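Local coordinates for outer membrane protein SusF (Bacteroides thetaiotaomicron, PDB 4FE9), which binds starch at the bacterial cell surface through carbohydrate-binding modules, before the starch is transported into the periplasm for degradation, at residues V416-V421 with W427-I432; K283-V288 with Y350-S355; A121-P124 with G128-L131; E50-S55 with I115-S120. All blocks are in the same frame, centred on the assembly; numbering follows the deposited sequence. Where two conformers were deposited one is given.

How the interactions relate
From the N terminus, interaction 4 comes first: strand 115-120 returns across the N-terminal domain to face strand 50-55, about sixty residues later. The chain runs straight on from there into interaction 3, where 121-124 turns back onto 128-131 in a beta hairpin; the two contacts share strand 111-122 and are joined by Gln130 to Asn118 and Leu131 to Ala119. Interaction 2 then brings together two strands of carbohydrate-binding module 2, 62 residues apart along the chain, and interaction 1 closes a short loop of module 3. All four follow in series, none nesting or crossing. Interactions 1 and 2 touch across the boundary between modules, while interactions 1 and 3 have centres about 68 Å apart.

Interaction 1: V416-V421 with W427-I432; sequences VNPKAV and WKTEFI
Thr429 turns its side chain onto the segment that begins at Val416, and each of its heavy atoms finds something there. CB lies 3.6 Å from CG2 of Val416, the two side chains crossing at about a right angle. OG1, placed between the backbone N and the carbonyl carbon (chi1 57°), donates to the backbone O of Val416 at 2.8 Å, approaching from well above the carbonyl plane. The same hydroxyl oxygen accepts from a water 2.9 Å away, which in turn takes a hydrogen from ND2 of Asn417. Pro418 comes tip to tip, its CD 3.7 Å from OG1 and 4.2 Å from the methyl CG2 of Thr429. In the backbone, Val416 N donates to Thr429 O at 3.2 Å. These bonds carry the pairing of antiparallel strands 410-415 and 430-434 in carbohydrate-binding module 3 one step into the connecting loop, beyond the bond between Phe431 and Ile414. A valine in place of Thr429 would probably leave the water without its acceptor and Val416 O without the hydroxyl that grips it. Further on, Pro418 to Val421 form a type I beta turn, closed by Val421 N to Pro418 O at 3.1 Å. Trp296, Leu351 and Tyr353 of module 2 pack against the contact, Val416 resting on Trp296 and Leu351, and Pro418 on Tyr353.

Interaction 2: K283-V288 with Y350-S355; sequences KALVPV and YLVYVS. With EDO (1,2-ethanediol), chain F.
Leu285 and Val352 mark the closest backbone approach, their CA atoms 8.7 Å apart, too wide for strands 283-287 and 348-357 to pair directly; the side chain of Leu285 spans the distance. Its CG stands anti to the carbonyl carbon (chi1 -77°), and with CD1 at a chi2 of 80° the other methyl, CD2, is left nearly anti to CA, at the far end of an extended branch. That methyl comes within 4.0 Å of CG2 of Val354, the two side chains crossing at about a right angle. It also lies 4.4 Å from CG1 of Val352, and so sits over two valines that are two residues apart on one strand. The contact is buried and mainly apolar, though CD2 of Leu285 also comes 4.3 Å from the backbone O of Val352. Next to Leu285 the chain meets a molecule of 1,2-ethanediol, probably from the crystallisation liquor: its O2 donates to Ala284 O at 2.6 Å, and its C2 rests 3.9 Å from CG2 of Val286. The diol is also hydrogen-bonded to Ile298 N and to the hydroxyl of Tyr440 in the next module. Both strands belong to one antiparallel sheet of this Ig-like module, with strand 294-301 between them, bonded to Val286 on one side and to Tyr350 on the other. The leucine and valines meet across it, with Met265, Leu263 and Phe365 packed around them.

Interaction 3: A121-P124 with G128-L131; sequences AVTP and GIQL
The carbonyl oxygen of Ala121 is gripped twice from the opposite strand: Ile129 N donates to it at 2.8 Å, almost straight (168° at the hydrogen) and in the carbonyl plane, and CA of Gly128 adds a weaker CA-H contact at 3.4 Å. The return bond, Ala121 N to Ile129 O, is equally short at 2.8 Å, which makes Ala121 and Ile129 an antiparallel hydrogen-bonded pair. Val122 and Gly128 follow as a non-hydrogen-bonded pair. On the face carrying Ala121 and Ile129, the methyl CB of Ala121 touches CD2 of Leu131 at 4.1 Å. CG1 of Ile129 lies anti to its carbonyl carbon (chi1 -63°), and the branch ends with CD1 3.6 Å from CG2 of Thr123, the two side chains crossing at about a right angle. The other branch of Thr123, OG1, serves the loop instead, bonding to Ser125 OG and Glu127 N. Gln130 turns away from Ala121; its NE2 donates to Leu131 O at 2.9 Å, from above that carbonyl's plane, and bonds to Asn118 OD1 as well. Leu27 packs on Ile129 and Leu131, while Val122 lies on Lys64 and Ala66 of a neighbouring strand. Two strands joined by a short loop, with backbone bonds paired at their mouth, make a beta hairpin, here at one end of the N-terminal domain, which belongs to the E-set clan of Ig-like folds.

Interaction 4: E50-S55 with I115-S120; sequences EIAKLS and ISINAS
Ile51 and Ile115 make the tight part of this contact, their CD1 atoms 3.8 Å apart and their side chains set at a slant. CD1 of Ile115 is the focus: it also lies 4.0 Å from CB and 4.1 Å from CG1 of Ile51, and 3.8 Å from the backbone O of the same residue. Ile115 reaches this spot on an extended branch, CG1 anti to its carbonyl carbon (chi1 -53°) and CD1 anti to CA. Two residues on, Ile117 repeats the gesture, bringing its CD1 to 4.1 Å from CB of Ala52. Ile51 and Ala52, though consecutive, both point toward the opposite strand; with a psi of -16° at Ile51 and both residues bonded through the backbone to Phe88, this is consistent with a classic beta bulge. Beyond Ala52 the strands part, and the side chains of Leu54 and Ala119 come no nearer to the facing segment than 6.2 Å. The outer side is polar: Lys53 turns away toward a weak, long ion pair with Asp85, and Asn118 bonds to Asn68. Val136 and Ile138 of strand 128-141, with Phe31 and Phe88, pack around the isoleucines. Strands 48-57 and 111-122 are not paired in the sheet, and their buried, apolar meeting face to face is what an Ig-like beta sandwich gives in its core.

Interaction 1: V416-V421 with W427-I432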
loop_
_atom_site.group_PDB
_atom_site.type_symbol
_atom_site.label_atom_id
_atom_site.label_comp_id
_atom_site.label_asym_id
_atom_site.label_seq_id
_atom_site.Cartn_x
_atom_site.Cartn_y
_atom_site.Cartn_z
ATOM N N VAL A 416 -25.258 -2.252 2.161
ATOM C CA VAL A 416 -24.375 -1.833 1.069
ATOM C C VAL A 416 -23.321 -2.908 0.853
ATOM O O VAL A 416 -23.308 -3.912 1.561
ATOM C CB VAL A 416 -23.677 -0.510 1.406
ATOM C CG1 VAL A 416 -24.714 0.604 1.620
ATOM C CG2 VAL A 416 -22.821 -0.679 2.656
ATOM N N ASN A 417 -22.504 -2.749 -0.184
ATOM C CA ASN A 417 -21.365 -3.627 -0.405
ATOM C C ASN A 417 -20.240 -2.856 -1.116
ATOM O O ASN A 417 -20.225 -2.772 -2.321
ATOM C CB ASN A 417 -21.781 -4.836 -1.263
ATOM C CG ASN A 417 -20.605 -5.813 -1.538
ATOM O OD1 ASN A 417 -20.303 -6.142 -2.702
ATOM N ND2 ASN A 417 -19.989 -6.338 -0.451
ATOM N N PRO A 418 -19.269 -2.333 -0.353
ATOM C CA PRO A 418 -18.121 -1.632 -0.976
ATOM C C PRO A 418 -17.288 -2.513 -1.920
ATOM O O PRO A 418 -17.279 -3.740 -1.800
ATOM C CB PRO A 418 -17.278 -1.182 0.231
ATOM C CG PRO A 418 -18.245 -1.312 1.450
ATOM C CD PRO A 418 -19.118 -2.465 1.107
ATOM N N LYS A 419 -16.597 -1.873 -2.863
ATOM C CA LYS A 419 -15.700 -2.590 -3.781
ATOM C C LYS A 419 -14.812 -3.532 -3.032
ATOM O O LYS A 419 -14.557 -4.641 -3.494
ATOM C CB LYS A 419 -14.819 -1.599 -4.581
ATOM C CG LYS A 419 -15.406 -1.189 -5.928
ATOM C CD LYS A 419 -16.953 -1.255 -5.905
ATOM C CE LYS A 419 -17.581 -0.893 -7.278
ATOM N NZ LYS A 419 -19.087 -0.824 -7.191
ATOM N N ALA A 420 -14.167 -3.013 -1.988
ATOM C CA ALA A 420 -13.097 -3.755 -1.286
ATOM C C ALA A 420 -13.620 -5.016 -0.595
ATOM O O ALA A 420 -12.838 -5.863 -0.173
ATOM C CB ALA A 420 -12.396 -2.848 -0.276
ATOM N N VAL A 421 -14.938 -5.106 -0.401
ATOM C CA VAL A 421 -15.530 -6.259 0.322
ATOM C C VAL A 421 -16.220 -7.228 -0.659
ATOM O O VAL A 421 -16.987 -6.802 -1.518
ATOM C CB VAL A 421 -16.568 -5.788 1.393
ATOM C CG1 VAL A 421 -17.227 -7.031 2.132
ATOM C CG2 VAL A 421 -15.919 -4.836 2.379
ATOM N N TRP A 427 -22.869 -9.020 4.383
ATOM C CA TRP A 427 -23.435 -8.854 5.746
ATOM C C TRP A 427 -22.453 -8.092 6.665
ATOM O O TRP A 427 -22.782 -7.773 7.790
ATOM C CB TRP A 427 -23.735 -10.205 6.351
ATOM C CG TRP A 427 -22.595 -11.144 6.224
ATOM C CD1 TRP A 427 -22.370 -12.021 5.200
ATOM C CD2 TRP A 427 -21.498 -11.281 7.115
ATOM N NE1 TRP A 427 -21.180 -12.663 5.384
ATOM C CE2 TRP A 427 -20.606 -12.213 6.538
ATOM C CE3 TRP A 427 -21.140 -10.655 8.328
ATOM C CZ2 TRP A 427 -19.433 -12.641 7.185
ATOM C CZ3 TRP A 427 -19.933 -11.048 8.954
ATOM C CH2 TRP A 427 -19.088 -12.008 8.361
ATOM N N LYS A 428 -21.218 -7.909 6.211
ATOM C CA LYS A 428 -20.260 -7.092 6.973
ATOM C C LYS A 428 -20.643 -5.614 7.041
ATOM O O LYS A 428 -20.079 -4.853 7.824
ATOM C CB LYS A 428 -18.852 -7.280 6.433
ATOM C CG LYS A 428 -18.284 -8.686 6.796
ATOM C CD LYS A 428 -16.929 -8.972 6.130
ATOM C CE LYS A 428 -16.425 -10.325 6.567
ATOM N NZ LYS A 428 -14.997 -10.453 6.398
ATOM N N THR A 429 -21.535 -5.201 6.150
ATOM C CA THR A 429 -21.998 -3.832 6.112
ATOM C C THR A 429 -23.506 -3.822 5.944
ATOM O O THR A 429 -24.046 -3.378 4.917
ATOM C CB THR A 429 -21.298 -2.992 4.948
ATOM O OG1 THR A 429 -21.524 -3.628 3.685
ATOM C CG2 THR A 429 -19.767 -2.893 5.187
ATOM N N GLU A 430 -24.197 -4.376 6.924
ATOM C CA GLU A 430 -25.637 -4.450 6.836
ATOM C C GLU A 430 -26.273 -3.718 7.980
ATOM O O GLU A 430 -25.583 -3.264 8.929
ATOM C CB GLU A 430 -26.133 -5.913 6.741
ATOM C CG GLU A 430 -26.035 -6.715 8.093
ATOM C CD GLU A 430 -26.941 -7.938 8.131
ATOM O OE1 GLU A 430 -28.093 -7.872 7.577
ATOM O OE2 GLU A 430 -26.562 -8.923 8.827
ATOM N N PHE A 431 -27.559 -3.444 7.825
ATOM C CA PHE A 431 -28.290 -2.724 8.835
ATOM C C PHE A 431 -29.793 -2.959 8.666
ATOM O O PHE A 431 -30.238 -3.723 7.792
ATOM C CB PHE A 431 -27.975 -1.218 8.723
ATOM C CG PHE A 431 -28.244 -0.665 7.370
ATOM C CD1 PHE A 431 -29.496 -0.162 7.054
ATOM C CD2 PHE A 431 -27.286 -0.752 6.371
ATOM C CE1 PHE A 431 -29.763 0.334 5.788
ATOM C CE2 PHE A 431 -27.537 -0.241 5.110
ATOM C CZ PHE A 431 -28.795 0.264 4.808
ATOM N N ILE A 432 -30.544 -2.395 9.572
ATOM C CA ILE A 432 -31.997 -2.586 9.612
ATOM C C ILE A 432 -32.617 -1.362 10.351
ATOM O O ILE A 432 -31.895 -0.432 10.737
ATOM C CB ILE A 432 -32.349 -3.947 10.306
ATOM C CG1 ILE A 432 -33.767 -4.424 9.937
ATOM C CG2 ILE A 432 -32.150 -3.852 11.834
ATOM C CD1 ILE A 432 -33.972 -4.656 8.467
HETATM O O HOH W 1 -20.175 -5.805 2.387
#

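Interaction 2: K283-V288 with Y350-S355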
loop_
_atom_site.group_PDB
_atom_site.type_symbol
_atom_site.label_atom_id
_atom_site.label_comp_id
_atom_site.label_asym_id
_atom_site.label_seq_id
_atom_site.Cartn_x
_atom_site.Cartn_y
_atom_site.Cartn_z
ATOM N N LYS A 283 -19.655 13.447 12.319
ATOM C CA LYS A 283 -20.484 12.331 11.898
ATOM C C LYS A 283 -19.724 11.009 12.076
ATOM O O LYS A 283 -18.687 10.796 11.444
ATOM C CB LYS A 283 -20.874 12.481 10.431
ATOM C CG LYS A 283 -21.525 13.847 10.066
ATOM C CD LYS A 283 -22.987 13.865 10.446
ATOM C CE LYS A 283 -23.224 14.831 11.580
ATOM N NZ LYS A 283 -24.608 15.413 11.555
ATOM N N ALA A 284 -20.276 10.109 12.870
ATOM C CA ALA A 284 -19.688 8.768 13.039
ATOM C C ALA A 284 -19.810 7.967 11.744
ATOM O O ALA A 284 -20.827 8.049 11.060
ATOM C CB ALA A 284 -20.369 8.040 14.207
ATOM N N LEU A 285 -18.718 7.337 11.310
ATOM C CA LEU A 285 -18.824 6.257 10.305
ATOM C C LEU A 285 -19.047 4.894 10.957
ATOM O O LEU A 285 -18.848 4.734 12.124
ATOM C CB LEU A 285 -17.588 6.207 9.406
ATOM C CG LEU A 285 -17.534 7.299 8.320
ATOM C CD1 LEU A 285 -17.042 8.649 8.951
ATOM C CD2 LEU A 285 -16.623 6.851 7.153
ATOM N N VAL A 286 -19.434 3.919 10.156
ATOM C CA VAL A 286 -19.832 2.620 10.659
ATOM C C VAL A 286 -18.670 1.629 10.466
ATOM O O VAL A 286 -18.144 1.503 9.345
ATOM C CB VAL A 286 -21.060 2.118 9.893
ATOM C CG1 VAL A 286 -21.562 0.744 10.471
ATOM C CG2 VAL A 286 -22.185 3.197 9.910
ATOM N N PRO A 287 -18.225 0.963 11.558
ATOM C CA PRO A 287 -17.140 -0.021 11.328
ATOM C C PRO A 287 -17.590 -1.176 10.407
ATOM O O PRO A 287 -18.693 -1.670 10.540
ATOM C CB PRO A 287 -16.786 -0.535 12.762
ATOM C CG PRO A 287 -18.006 -0.248 13.601
ATOM C CD PRO A 287 -18.853 0.836 12.888
ATOM N N VAL A 288 -16.737 -1.570 9.471
ATOM C CA VAL A 288 -16.949 -2.797 8.728
ATOM C C VAL A 288 -16.678 -4.023 9.633
ATOM O O VAL A 288 -15.663 -4.073 10.318
ATOM C CB VAL A 288 -16.012 -2.865 7.471
ATOM C CG1 VAL A 288 -16.197 -4.185 6.741
ATOM C CG2 VAL A 288 -16.290 -1.687 6.537
ATOM N N TYR A 350 -22.988 9.770 -1.656
ATOM C CA TYR A 350 -21.888 8.826 -1.881
ATOM C C TYR A 350 -21.762 7.846 -0.708
ATOM O O TYR A 350 -21.936 8.229 0.433
ATOM C CB TYR A 350 -20.573 9.599 -2.030
ATOM C CG TYR A 350 -20.544 10.536 -3.243
ATOM C CD1 TYR A 350 -20.420 10.036 -4.522
ATOM C CD2 TYR A 350 -20.649 11.906 -3.087
ATOM C CE1 TYR A 350 -20.416 10.881 -5.627
ATOM C CE2 TYR A 350 -20.623 12.760 -4.185
ATOM C CZ TYR A 350 -20.488 12.237 -5.445
ATOM O OH TYR A 350 -20.486 13.082 -6.552
ATOM N N LEU A 351 -21.508 6.590 -1.018
ATOM C CA LEU A 351 -20.907 5.652 -0.058
ATOM C C LEU A 351 -19.428 5.967 0.131
ATOM O O LEU A 351 -18.622 5.817 -0.810
ATOM C CB LEU A 351 -21.072 4.192 -0.530
ATOM C CG LEU A 351 -20.552 3.119 0.477
ATOM C CD1 LEU A 351 -21.366 1.838 0.444
ATOM C CD2 LEU A 351 -19.119 2.810 0.275
ATOM N N VAL A 352 -19.093 6.515 1.298
ATOM C CA VAL A 352 -17.728 6.788 1.644
ATOM C C VAL A 352 -17.109 5.581 2.371
ATOM O O VAL A 352 -17.683 5.065 3.347
ATOM C CB VAL A 352 -17.651 8.002 2.543
ATOM C CG1 VAL A 352 -16.235 8.241 2.979
ATOM C CG2 VAL A 352 -18.197 9.256 1.797
ATOM N N TYR A 353 -15.973 5.107 1.873
ATOM C CA TYR A 353 -15.253 3.991 2.480
ATOM C C TYR A 353 -13.843 4.421 2.891
ATOM O O TYR A 353 -13.123 5.021 2.088
ATOM C CB TYR A 353 -15.191 2.847 1.485
ATOM C CG TYR A 353 -14.276 1.715 1.869
ATOM C CD1 TYR A 353 -12.926 1.752 1.555
ATOM C CD2 TYR A 353 -14.781 0.559 2.449
ATOM C CE1 TYR A 353 -12.090 0.669 1.829
ATOM C CE2 TYR A 353 -13.970 -0.520 2.716
ATOM C CZ TYR A 353 -12.617 -0.450 2.424
ATOM O OH TYR A 353 -11.799 -1.514 2.726
ATOM N N VAL A 354 -13.493 4.224 4.177
ATOM C CA VAL A 354 -12.224 4.709 4.734
ATOM C C VAL A 354 -11.488 3.555 5.490
ATOM O O VAL A 354 -12.111 2.763 6.231
ATOM C CB VAL A 354 -12.417 5.883 5.712
ATOM C CG1 VAL A 354 -11.046 6.389 6.227
ATOM C CG2 VAL A 354 -13.201 7.031 5.080
ATOM N N SER A 355 -10.200 3.416 5.241
ATOM C CA SER A 355 -9.405 2.390 5.909
ATOM C C SER A 355 -8.131 3.010 6.479
ATOM O O SER A 355 -7.485 3.830 5.822
ATOM C CB SER A 355 -9.066 1.277 4.919
ATOM O OG SER A 355 -8.407 0.208 5.557
HETATM C C1 EDO F . -24.298 7.189 7.813
HETATM O O1 EDO F . -24.347 6.186 6.790
HETATM C C2 EDO F . -23.157 6.836 8.736
HETATM O O2 EDO F . -23.129 7.774 9.814
#

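Interaction 3: A121-P124 with G128-L131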
loop_
_atom_site.group_PDB
_atom_site.type_symbol
_atom_site.label_atom_id
_atom_site.label_comp_id
_atom_site.label_asym_id
_atom_site.label_seq_id
_atom_site.Cartn_x
_atom_site.Cartn_y
_atom_site.Cartn_z
ATOM N N ALA A 121 35.083 18.819 -21.382
ATOM C CA ALA A 121 36.466 18.870 -21.855
ATOM C C ALA A 121 37.178 19.959 -21.058
ATOM O O ALA A 121 36.638 21.023 -20.875
ATOM C CB ALA A 121 36.490 19.214 -23.342
ATOM N N VAL A 122 38.409 19.706 -20.649
ATOM C CA VAL A 122 39.142 20.653 -19.843
ATOM C C VAL A 122 40.398 21.191 -20.593
ATOM O O VAL A 122 41.175 20.424 -21.147
ATOM C CB VAL A 122 39.523 20.027 -18.484
ATOM C CG1 VAL A 122 40.314 21.021 -17.631
ATOM C CG2 VAL A 122 38.224 19.603 -17.727
ATOM N N THR A 123 40.477 22.507 -20.734
ATOM C CA THR A 123 41.546 23.145 -21.522
ATOM C C THR A 123 42.802 23.328 -20.634
ATOM O O THR A 123 42.741 23.119 -19.433
ATOM C CB THR A 123 41.105 24.551 -21.982
ATOM O OG1 THR A 123 41.062 25.418 -20.845
ATOM C CG2 THR A 123 39.735 24.508 -22.621
ATOM N N PRO A 124 43.890 23.900 -21.206
ATOM C CA PRO A 124 45.115 24.078 -20.387
ATOM C C PRO A 124 44.985 25.249 -19.416
ATOM O O PRO A 124 45.874 25.441 -18.533
ATOM C CB PRO A 124 46.206 24.372 -21.430
ATOM C CG PRO A 124 45.648 23.754 -22.752
ATOM C CD PRO A 124 44.152 24.059 -22.651
ATOM N N GLY A 128 36.234 24.246 -18.141
ATOM C CA GLY A 128 35.439 23.074 -18.507
ATOM C C GLY A 128 34.397 23.457 -19.543
ATOM O O GLY A 128 33.680 24.434 -19.371
ATOM N N ILE A 129 34.397 22.756 -20.675
ATOM C CA ILE A 129 33.379 22.969 -21.680
ATOM C C ILE A 129 32.512 21.734 -21.801
ATOM O O ILE A 129 33.020 20.645 -21.960
ATOM C CB ILE A 129 34.016 23.319 -23.056
ATOM C CG1 ILE A 129 34.784 24.639 -22.937
ATOM C CG2 ILE A 129 32.963 23.467 -24.115
ATOM C CD1 ILE A 129 36.200 24.540 -23.473
ATOM N N GLN A 130 31.197 21.936 -21.704
ATOM C CA GLN A 130 30.210 20.859 -21.614
ATOM C C GLN A 130 30.219 19.974 -22.889
ATOM O O GLN A 130 30.269 20.491 -24.016
ATOM C CB GLN A 130 28.821 21.490 -21.430
ATOM C CG GLN A 130 27.687 20.547 -21.458
ATOM C CD GLN A 130 27.594 19.728 -20.178
ATOM O OE1 GLN A 130 27.422 20.283 -19.075
ATOM N NE2 GLN A 130 27.793 18.415 -20.300
ATOM N N LEU A 131 30.274 18.660 -22.705
ATOM C CA LEU A 131 30.015 17.704 -23.820
ATOM C C LEU A 131 28.591 17.195 -23.797
ATOM O O LEU A 131 28.073 16.829 -22.738
ATOM C CB LEU A 131 31.018 16.528 -23.779
ATOM C CG LEU A 131 32.490 16.951 -23.664
ATOM C CD1 LEU A 131 33.402 15.816 -23.322
ATOM C CD2 LEU A 131 32.990 17.696 -24.913
#

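Interaction 4: E50-S55 with I115-S120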
loop_
_atom_site.group_PDB
_atom_site.type_symbol
_atom_site.label_atom_id
_atom_site.label_comp_id
_atom_site.label_asym_id
_atom_site.label_seq_id
_atom_site.Cartn_x
_atom_site.Cartn_y
_atom_site.Cartn_z
ATOM N N GLU A 50 34.163 -2.846 -16.636
ATOM C CA GLU A 50 34.113 -1.711 -17.531
ATOM C C GLU A 50 32.752 -1.604 -18.087
ATOM O O GLU A 50 32.339 -2.448 -18.915
ATOM C CB GLU A 50 35.077 -1.935 -18.690
ATOM C CG GLU A 50 36.304 -2.722 -18.311
ATOM C CD GLU A 50 37.444 -2.606 -19.355
ATOM O OE1 GLU A 50 37.160 -2.601 -20.577
ATOM O OE2 GLU A 50 38.620 -2.587 -18.953
ATOM N N ILE A 51 32.081 -0.492 -17.810
ATOM C CA ILE A 51 30.682 -0.402 -18.181
ATOM C C ILE A 51 30.393 0.530 -19.365
ATOM O O ILE A 51 29.314 0.463 -19.970
ATOM C CB ILE A 51 29.783 -0.092 -16.977
ATOM C CG1 ILE A 51 30.127 1.270 -16.389
ATOM C CG2 ILE A 51 29.939 -1.172 -15.917
ATOM C CD1 ILE A 51 29.117 1.732 -15.322
ATOM N N ALA A 52 31.357 1.383 -19.702
ATOM C CA ALA A 52 31.173 2.326 -20.770
ATOM C C ALA A 52 32.524 2.864 -21.247
ATOM O O ALA A 52 33.555 2.678 -20.580
ATOM C CB ALA A 52 30.237 3.473 -20.340
ATOM N N LYS A 53 32.530 3.469 -22.427
ATOM C CA LYS A 53 33.763 3.999 -23.012
ATOM C C LYS A 53 33.415 5.269 -23.769
ATOM O O LYS A 53 32.358 5.349 -24.365
ATOM C CB LYS A 53 34.378 2.963 -23.959
ATOM C CG LYS A 53 35.707 3.363 -24.589
ATOM C CD LYS A 53 36.217 2.226 -25.531
ATOM C CE LYS A 53 37.514 2.625 -26.272
ATOM N NZ LYS A 53 38.343 3.515 -25.441
ATOM N N LEU A 54 34.234 6.316 -23.610
ATOM C CA LEU A 54 34.149 7.476 -24.487
ATOM C C LEU A 54 34.869 7.196 -25.782
ATOM O O LEU A 54 36.060 6.939 -25.787
ATOM C CB LEU A 54 34.763 8.727 -23.821
ATOM C CG LEU A 54 34.879 9.925 -24.768
ATOM C CD1 LEU A 54 33.490 10.382 -25.159
ATOM C CD2 LEU A 54 35.637 11.039 -24.109
ATOM N N SER A 55 34.118 7.093 -26.856
ATOM C CA SER A 55 34.678 6.612 -28.113
ATOM C C SER A 55 35.216 7.758 -28.944
ATOM O O SER A 55 36.244 7.628 -29.586
ATOM C CB SER A 55 33.635 5.847 -28.907
ATOM O OG SER A 55 33.443 4.573 -28.306
ATOM N N ILE A 115 22.974 4.088 -18.444
ATOM C CA ILE A 115 24.108 4.862 -17.928
ATOM C C ILE A 115 24.180 6.206 -18.614
ATOM O O ILE A 115 24.212 6.289 -19.842
ATOM C CB ILE A 115 25.411 4.132 -18.156
ATOM C CG1 ILE A 115 25.312 2.720 -17.579
ATOM C CG2 ILE A 115 26.562 4.882 -17.531
ATOM C CD1 ILE A 115 26.381 1.822 -18.020
ATOM N N SER A 116 24.102 7.260 -17.827
ATOM C CA SER A 116 24.167 8.626 -18.340
ATOM C C SER A 116 25.427 9.291 -17.816
ATOM O O SER A 116 25.542 9.504 -16.604
ATOM C CB SER A 116 22.946 9.410 -17.838
ATOM O OG SER A 116 22.680 10.529 -18.648
ATOM N N ILE A 117 26.384 9.589 -18.707
ATOM C CA ILE A 117 27.625 10.277 -18.314
ATOM C C ILE A 117 27.639 11.723 -18.801
ATOM O O ILE A 117 27.405 11.992 -19.981
ATOM C CB ILE A 117 28.874 9.579 -18.853
ATOM C CG1 ILE A 117 28.916 8.113 -18.386
ATOM C CG2 ILE A 117 30.122 10.302 -18.353
ATOM C CD1 ILE A 117 30.015 7.300 -19.017
ATOM N N ASN A 118 27.698 12.645 -17.863
ATOM C CA ASN A 118 27.773 14.065 -18.190
ATOM C C ASN A 118 29.235 14.486 -18.038
ATOM O O ASN A 118 29.796 14.435 -16.918
ATOM C CB ASN A 118 26.857 14.867 -17.228
ATOM C CG ASN A 118 26.823 16.353 -17.536
ATOM O OD1 ASN A 118 27.858 16.982 -17.859
ATOM N ND2 ASN A 118 25.667 16.945 -17.347
ATOM N N ALA A 119 29.918 14.677 -19.169
ATOM C CA ALA A 119 31.329 15.009 -19.127
ATOM C C ALA A 119 31.606 16.428 -19.659
ATOM O O ALA A 119 30.793 17.001 -20.392
ATOM C CB ALA A 119 32.149 13.969 -19.920
ATOM N N SER A 120 32.798 16.940 -19.335
ATOM C CA SER A 120 33.304 18.192 -19.901
ATOM C C SER A 120 34.717 18.025 -20.394
ATOM O O SER A 120 35.468 17.178 -19.904
ATOM C CB SER A 120 33.254 19.321 -18.860
ATOM O OG SER A 120 31.918 19.672 -18.579
#